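Tryptophane-5-halogenase (Microbispora sp. ATCC PTA-5024, PDB 5UAO) probably chlorinates tryptophan at carbon 5 in the lanthipeptide NAI-107 during its biosynthesis, working as a flavin-dependent halogenase with bound flavin-adenine dinucleotide. Local coordinates at residues F107-R112 with R406-L411; E114-P119 with V465-L470; E335-N340 with D384-A389. All coordinates share one frame; numbering follows the deposited sequence.

How the contacts relate
Following the chain from the N terminus, past strands 31-35 and 56-61, strand 104-108 with the loop behind it and then strand 116-119, its neighbour in one mixed sheet, supply the first halves of contacts 1 and 2. Much later, contact 3 closes a short loop, joining the edge strand 337-338 of the other large sheet to the start of helix 383-406. That helix runs on until the segment 406-411 closes contact 1, and helix 461-471 then closes contact 2. Contacts 1 and 2 therefore cross, and contact 3 is nested inside both. The first two also touch: Arg112 NH2 probably hydrogen-bonds to Leu470 O, and Phe107 N to Phe116 O. Contact 3 lies well apart, its centre about 37 Å from that of contact 1.

Contact 1: F107-R112 with R406-L411; sequences FEWGSR and RFNGRL
A chi1 of -173° swings the Asn408 amide away from its own backbone N, Trp109 does much the same with its ring (chi1 -155°), and the two torsions lay the amide over the indole. It lies nearly flat on that face: Asn408 ND2 sits 3.2 Å above the Trp109 ring plane, over its centre, with amide and ring planes only 17° apart. On the opposite face lies Phe107, whose CD1 is offset toward the rim. Both nitrogens have other partners: Trp109 NE1 bonds to His404 O, Asn408 ND2 to Thr278 OG1.

The carbonyl end of the amide binds backbone. Gly110 N donates to Asn408 OD1 at 2.8 Å. From the opposite face of the carbonyl, Arg410 N reaches that same OD1 at 3.2 Å, closing an Asx turn. Arg410 then stretches out from CG to NE alongside the loop that follows strand 104-108. Its NH1 grips two backbone oxygens, Arg112 O at 2.7 Å, near the guanidinium plane, and Gly110 O at 3.0 Å, tilted from it. Glu108 C lies over one guanidinium face. A water takes the N-H of Gly409 at 3.0 Å and, weakly, that of Ser111.

One amide and one guanidinium thus fix this turn: Asn408 OD1 holds the Gly110 N-H, while a single nitrogen, Arg410 NH1, holds the carbonyls of Gly110 and Arg112, and its charge probably polarises them.

Contact 2: E114-P119 with V465-L470; sequences EGFVAP and VDTLLL
The edge of the Phe116 ring faces Leu468, whose CD1 lies near the ring plane, 3.9 Å from Phe116 CZ and 4.1 Å from Phe116 CE2. To one side of that plane, well shifted from the ring's centre, sits the ring of Phe107 on the neighbouring strand, the two planes about 20° apart. Val139 and Asn140, from a loop, touch the same phenyl group. Phe116 has CG between its backbone N and carbonyl carbon (chi1 54°), a torsion that carries the ring toward helix 461-471. The side chains of Leu468 and Phe116 cross at about a right angle.

One residue back on the helix, Thr467 brings only the methyl of its side chain. CG2 packs 4.1 Å from Ala118 CB and 3.8 Å from Val117 O, while OG1 turns back along its own helix to bond to Glu463 O. The backbone Thr467 O also approaches Phe116 CE2, at 4.0 Å. Segment 465-470 runs antiparallel to 116-119 (177° between their directions), the axes 9.0 Å apart, and so lies lengthwise along the strand, which is outermost in its mixed sheet within this chain. The helix also rests on helix 429-437, where Leu469 meets Phe435. Leu468 touches Ile403 and His404 of helix 383-406.

Methyl groups, a ring edge and backbone carbonyls do the joining, so the contact depends on close fit in a buried setting; the threonine hydroxyl is already satisfied within its own helix.

Contact 3: E335-N340 with D384-A389; sequences EAWRGN and DAANQA
Asn387 of helix 383-406 turns its amide onto the backbone of Trp337 and serves both backbone polar atoms, N and O, of that residue. Trp337 N donates to Asn387 OD1 at 2.8 Å, lying in the carbonyl plane on a lone pair. Asn387 ND2 gives a nearly straight bond, 166° at the hydrogen, to Trp337 O at 3.0 Å, again in plane. A second donor, Ala336 N, comes to the same OD1 at 2.9 Å, but from above the carbonyl plane. Asn387 has CG anti to its carbonyl carbon (chi1 -66°), and this torsion lets the amide reach the backbone of 336-337.

Strand 337-338 is, within this chain, an outermost strand of the mixed sheet that also carries strand 31-35, which leads into a Rossmann-type glycine pattern whose backbone amides probably meet the FAD. At this edge the asparagine amide does what the peptide of a further strand would do.

The second N-H of Asn387 ND2 is taken by a water 3.0 Å away. That water donates to Glu335 OE2 at 2.9 Å and to Asp384 OD1 at 2.7 Å, standing between two carboxylates that would otherwise probably repel. Glu335 OE1 forms a salt bridge with Arg338, which also pairs with Asp210. With an alanine at Asn387, the N-H groups of Ala336 and Trp337 and the Trp337 carbonyl would probably lose these partners, and the water the N-H it accepts.

Beside this, Ala386 CB packs 3.7 Å from Trp337 CE3, while Trp337 NE1 bonds in its ring plane to Gly339 O at 2.9 Å. Ala385 and Ala389 of the same helix pack on Leu451 of the second subunit.

Contact 1: F107-R112 with R406-L411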
# COMPACT_ATOMS: atom_id res chain seq x y z
N PHE A 107 -11.27 12.75 23.26
CA PHE A 107 -10.07 12.40 24.01
C PHE A 107 -9.81 13.39 25.17
O PHE A 107 -9.38 14.53 24.91
CB PHE A 107 -8.87 12.40 23.06
CG PHE A 107 -8.68 11.14 22.28
CD1 PHE A 107 -8.16 10.01 22.90
CD2 PHE A 107 -9.00 11.06 20.92
CE1 PHE A 107 -8.00 8.83 22.22
CE2 PHE A 107 -8.81 9.89 20.23
CZ PHE A 107 -8.33 8.76 20.88
N GLU A 108 -10.08 12.97 26.42
CA GLU A 108 -9.67 13.76 27.59
C GLU A 108 -8.26 13.25 27.92
O GLU A 108 -8.04 12.30 28.67
CB GLU A 108 -10.54 13.63 28.82
CG GLU A 108 -12.00 13.66 28.60
CD GLU A 108 -12.69 13.71 29.96
OE1 GLU A 108 -13.51 12.78 30.28
OE2 GLU A 108 -12.29 14.62 30.77
N TRP A 109 -7.31 13.88 27.27
CA TRP A 109 -6.05 13.27 26.99
C TRP A 109 -5.05 14.36 26.60
O TRP A 109 -5.40 15.30 25.90
CB TRP A 109 -6.26 12.37 25.76
CG TRP A 109 -5.30 11.20 25.58
CD1 TRP A 109 -4.06 11.20 24.96
CD2 TRP A 109 -5.56 9.82 25.92
NE1 TRP A 109 -3.53 9.92 24.96
CE2 TRP A 109 -4.43 9.06 25.54
CE3 TRP A 109 -6.61 9.17 26.55
CZ2 TRP A 109 -4.36 7.70 25.76
CZ3 TRP A 109 -6.55 7.81 26.74
CH2 TRP A 109 -5.43 7.08 26.37
N GLY A 110 -3.78 14.15 26.97
CA GLY A 110 -2.78 15.14 26.73
C GLY A 110 -2.90 16.34 27.66
O GLY A 110 -3.69 16.34 28.63
N SER A 111 -2.08 17.34 27.39
CA SER A 111 -1.95 18.45 28.31
C SER A 111 -2.92 19.58 28.10
O SER A 111 -3.03 20.44 28.97
CB SER A 111 -0.51 18.94 28.39
OG SER A 111 -0.09 19.45 27.14
N ARG A 112 -3.72 19.55 27.03
CA ARG A 112 -4.78 20.57 26.89
C ARG A 112 -5.90 20.32 27.88
O ARG A 112 -6.49 19.20 27.91
CB ARG A 112 -5.38 20.54 25.47
CG ARG A 112 -4.38 20.76 24.35
CD ARG A 112 -4.96 20.19 23.07
NE ARG A 112 -4.09 20.21 21.89
CZ ARG A 112 -3.82 21.30 21.24
NH1 ARG A 112 -4.30 22.47 21.65
NH2 ARG A 112 -3.07 21.23 20.18
N ARG A 406 2.78 7.06 24.52
CA ARG A 406 4.09 7.69 24.66
C ARG A 406 3.98 9.20 24.90
O ARG A 406 4.86 9.78 25.54
CB ARG A 406 4.86 7.49 23.35
CG ARG A 406 6.27 8.03 23.33
CD ARG A 406 7.16 7.12 24.12
NE ARG A 406 8.42 7.75 24.44
CZ ARG A 406 9.59 7.09 24.50
NH1 ARG A 406 9.67 5.79 24.22
NH2 ARG A 406 10.69 7.73 24.81
N PHE A 407 2.93 9.85 24.36
CA PHE A 407 2.91 11.31 24.33
C PHE A 407 1.77 11.94 25.17
O PHE A 407 1.41 13.13 24.97
CB PHE A 407 2.83 11.81 22.90
CG PHE A 407 3.98 11.35 22.04
CD1 PHE A 407 5.27 11.80 22.31
CD2 PHE A 407 3.78 10.49 20.99
CE1 PHE A 407 6.33 11.42 21.51
CE2 PHE A 407 4.83 10.04 20.22
CZ PHE A 407 6.12 10.55 20.46
N ASN A 408 1.20 11.15 26.10
CA ASN A 408 0.10 11.64 26.90
C ASN A 408 0.61 12.35 28.15
O ASN A 408 0.79 11.75 29.21
CB ASN A 408 -0.91 10.50 27.24
CG ASN A 408 -2.16 11.05 27.95
OD1 ASN A 408 -2.22 12.24 28.21
ND2 ASN A 408 -3.08 10.17 28.34
N GLY A 409 0.81 13.65 28.02
CA GLY A 409 1.26 14.48 29.14
C GLY A 409 0.26 14.94 30.18
O GLY A 409 0.53 15.90 30.89
N ARG A 410 -0.92 14.31 30.28
CA ARG A 410 -1.98 14.82 31.12
C ARG A 410 -1.68 14.63 32.60
O ARG A 410 -1.97 15.54 33.37
CB ARG A 410 -3.33 14.13 30.81
CG ARG A 410 -4.56 14.81 31.40
CD ARG A 410 -5.80 14.42 30.64
NE ARG A 410 -6.96 15.29 30.88
CZ ARG A 410 -7.27 16.38 30.19
NH1 ARG A 410 -6.58 16.77 29.14
NH2 ARG A 410 -8.34 17.07 30.51
N LEU A 411 -1.21 13.44 33.03
CA LEU A 411 -1.13 13.11 34.46
C LEU A 411 0.31 12.80 34.89
O LEU A 411 1.11 12.34 34.09
CB LEU A 411 -2.06 11.96 34.83
CG LEU A 411 -3.55 12.20 34.62
CD1 LEU A 411 -4.33 10.97 35.14
CD2 LEU A 411 -4.03 13.47 35.28
O HOH W 1 0.41 15.82 26.02

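Contact 2: E114-P119 with V465-L470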
# COMPACT_ATOMS: atom_id res chain seq x y z
N GLU A 114 -8.95 21.07 27.86
CA GLU A 114 -10.20 20.66 27.18
C GLU A 114 -10.06 19.35 26.39
O GLU A 114 -11.01 18.85 25.85
CB GLU A 114 -10.64 21.78 26.21
CG GLU A 114 -9.75 22.05 24.98
CD GLU A 114 -8.51 22.98 25.20
OE1 GLU A 114 -7.90 23.05 26.32
OE2 GLU A 114 -8.12 23.65 24.20
N GLY A 115 -8.86 18.78 26.32
CA GLY A 115 -8.69 17.61 25.46
C GLY A 115 -8.84 17.98 23.98
O GLY A 115 -8.60 19.14 23.56
N PHE A 116 -9.24 16.99 23.18
CA PHE A 116 -9.42 17.19 21.72
C PHE A 116 -10.32 16.11 21.23
O PHE A 116 -10.53 15.11 21.92
CB PHE A 116 -8.12 17.17 20.88
CG PHE A 116 -7.29 15.92 21.09
CD1 PHE A 116 -6.46 15.83 22.20
CD2 PHE A 116 -7.38 14.83 20.23
CE1 PHE A 116 -5.70 14.70 22.45
CE2 PHE A 116 -6.61 13.68 20.47
CZ PHE A 116 -5.76 13.62 21.56
N VAL A 117 -10.82 16.29 20.03
CA VAL A 117 -11.76 15.35 19.42
C VAL A 117 -11.19 14.85 18.12
O VAL A 117 -10.47 15.57 17.42
CB VAL A 117 -13.19 15.96 19.20
CG1 VAL A 117 -13.82 16.33 20.54
CG2 VAL A 117 -13.18 17.13 18.26
N ALA A 118 -11.51 13.61 17.82
CA ALA A 118 -11.05 12.90 16.68
C ALA A 118 -12.24 12.36 15.91
O ALA A 118 -12.79 11.32 16.27
CB ALA A 118 -10.18 11.74 17.15
N PRO A 119 -12.56 12.99 14.80
CA PRO A 119 -13.73 12.64 14.04
C PRO A 119 -13.46 11.66 12.89
O PRO A 119 -12.33 11.47 12.49
CB PRO A 119 -14.18 14.01 13.51
CG PRO A 119 -12.89 14.64 13.15
CD PRO A 119 -11.91 14.19 14.22
N VAL A 465 -3.15 9.67 12.66
CA VAL A 465 -1.81 9.92 13.28
C VAL A 465 -1.62 11.42 13.55
O VAL A 465 -1.23 11.82 14.67
CB VAL A 465 -0.66 9.39 12.40
CG1 VAL A 465 0.71 9.73 13.02
CG2 VAL A 465 -0.80 7.86 12.24
N ASP A 466 -1.91 12.25 12.57
CA ASP A 466 -1.82 13.70 12.74
C ASP A 466 -2.70 14.20 13.92
O ASP A 466 -2.29 15.03 14.70
CB ASP A 466 -2.28 14.39 11.48
CG ASP A 466 -1.16 14.53 10.38
OD1 ASP A 466 0.09 14.56 10.63
OD2 ASP A 466 -1.60 14.71 9.22
N THR A 467 -3.90 13.67 14.05
CA THR A 467 -4.82 14.21 15.05
C THR A 467 -4.31 13.88 16.43
O THR A 467 -4.32 14.73 17.30
CB THR A 467 -6.26 13.71 14.83
OG1 THR A 467 -6.68 14.07 13.53
CG2 THR A 467 -7.22 14.25 15.86
N LEU A 468 -3.85 12.65 16.63
CA LEU A 468 -3.36 12.20 17.91
C LEU A 468 -2.11 12.95 18.29
O LEU A 468 -1.98 13.36 19.43
CB LEU A 468 -3.07 10.66 17.95
CG LEU A 468 -4.25 9.91 18.51
CD1 LEU A 468 -4.54 10.21 20.00
CD2 LEU A 468 -5.49 10.19 17.71
N LEU A 469 -1.23 13.20 17.34
CA LEU A 469 0.05 13.83 17.67
C LEU A 469 -0.14 15.38 17.96
O LEU A 469 0.33 15.92 18.95
CB LEU A 469 1.04 13.56 16.54
CG LEU A 469 1.58 12.14 16.41
CD1 LEU A 469 2.51 12.13 15.17
CD2 LEU A 469 2.41 11.83 17.60
N LEU A 470 -0.95 16.03 17.16
CA LEU A 470 -1.21 17.46 17.36
C LEU A 470 -2.13 17.66 18.56
O LEU A 470 -1.99 18.63 19.34
CB LEU A 470 -1.86 18.04 16.08
CG LEU A 470 -0.96 18.12 14.85
CD1 LEU A 470 -1.88 18.31 13.69
CD2 LEU A 470 0.06 19.23 14.96

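Contact 3: E335-N340 with D384-A389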
# COMPACT_ATOMS: atom_id res chain seq x y z
N GLU A 335 0.52 -16.47 12.85
CA GLU A 335 -0.29 -16.73 11.68
C GLU A 335 -1.73 -16.82 12.13
O GLU A 335 -2.01 -17.23 13.27
CB GLU A 335 0.14 -18.08 11.07
CG GLU A 335 1.65 -18.28 10.86
CD GLU A 335 1.94 -19.56 10.10
OE1 GLU A 335 1.85 -20.62 10.73
OE2 GLU A 335 2.18 -19.50 8.86
N ALA A 336 -2.63 -16.48 11.23
CA ALA A 336 -4.05 -16.66 11.45
C ALA A 336 -4.64 -17.91 10.80
O ALA A 336 -5.71 -18.41 11.23
CB ALA A 336 -4.81 -15.43 10.94
N TRP A 337 -4.01 -18.35 9.70
CA TRP A 337 -4.53 -19.45 8.92
C TRP A 337 -3.42 -20.47 8.76
O TRP A 337 -2.32 -20.16 8.28
CB TRP A 337 -4.96 -18.96 7.57
CG TRP A 337 -5.66 -19.89 6.66
CD1 TRP A 337 -5.64 -21.28 6.66
CD2 TRP A 337 -6.46 -19.52 5.54
NE1 TRP A 337 -6.42 -21.76 5.70
CE2 TRP A 337 -6.93 -20.72 4.95
CE3 TRP A 337 -6.87 -18.28 4.99
CZ2 TRP A 337 -7.78 -20.74 3.84
CZ3 TRP A 337 -7.74 -18.26 3.86
CH2 TRP A 337 -8.19 -19.51 3.30
N ARG A 338 -3.75 -21.70 9.11
CA ARG A 338 -2.89 -22.82 8.84
C ARG A 338 -3.69 -24.08 8.50
O ARG A 338 -4.53 -24.56 9.27
CB ARG A 338 -2.01 -23.08 10.02
CG ARG A 338 -0.90 -24.07 9.69
CD ARG A 338 0.18 -23.94 10.72
NE ARG A 338 1.34 -24.73 10.36
CZ ARG A 338 2.54 -24.22 10.17
NH1 ARG A 338 2.78 -22.92 10.34
NH2 ARG A 338 3.53 -25.03 9.83
N GLY A 339 -3.41 -24.64 7.34
CA GLY A 339 -4.14 -25.81 6.82
C GLY A 339 -5.63 -25.52 6.78
O GLY A 339 -6.07 -24.61 6.12
N ASN A 340 -6.41 -26.32 7.51
CA ASN A 340 -7.85 -26.21 7.48
C ASN A 340 -8.40 -25.48 8.69
O ASN A 340 -9.56 -25.70 9.06
CB ASN A 340 -8.48 -27.63 7.31
CG ASN A 340 -8.26 -28.55 8.50
OD1 ASN A 340 -7.39 -28.39 9.32
ND2 ASN A 340 -9.09 -29.58 8.57
N ASP A 384 -0.61 -18.12 3.25
CA ASP A 384 0.49 -17.14 3.50
C ASP A 384 0.04 -15.70 3.17
O ASP A 384 0.36 -14.73 3.91
CB ASP A 384 1.73 -17.47 2.68
CG ASP A 384 2.37 -18.79 3.09
OD1 ASP A 384 2.42 -19.15 4.28
OD2 ASP A 384 2.84 -19.48 2.18
N ALA A 385 -0.72 -15.53 2.10
CA ALA A 385 -1.18 -14.18 1.74
C ALA A 385 -2.06 -13.61 2.84
O ALA A 385 -1.94 -12.41 3.19
CB ALA A 385 -1.96 -14.16 0.47
N ALA A 386 -2.96 -14.45 3.35
CA ALA A 386 -3.87 -14.06 4.43
C ALA A 386 -3.07 -13.71 5.64
O ALA A 386 -3.29 -12.67 6.23
CB ALA A 386 -4.86 -15.18 4.75
N ASN A 387 -2.08 -14.54 6.00
CA ASN A 387 -1.30 -14.26 7.20
C ASN A 387 -0.48 -12.99 7.17
O ASN A 387 -0.35 -12.27 8.22
CB ASN A 387 -0.37 -15.42 7.50
CG ASN A 387 -1.15 -16.69 7.89
OD1 ASN A 387 -2.26 -16.59 8.39
ND2 ASN A 387 -0.56 -17.84 7.68
N GLN A 388 0.16 -12.73 6.03
CA GLN A 388 0.91 -11.50 5.85
C GLN A 388 0.03 -10.27 5.87
O GLN A 388 0.41 -9.25 6.39
CB GLN A 388 1.70 -11.55 4.51
CG GLN A 388 2.86 -12.51 4.60
CD GLN A 388 3.58 -12.68 3.25
OE1 GLN A 388 3.12 -12.20 2.21
NE2 GLN A 388 4.66 -13.44 3.27
N ALA A 389 -1.16 -10.34 5.29
CA ALA A 389 -2.03 -9.18 5.24
C ALA A 389 -2.51 -8.86 6.64
O ALA A 389 -2.52 -7.66 7.07
CB ALA A 389 -3.23 -9.43 4.33
O HOH W 2 2.19 -17.79 6.58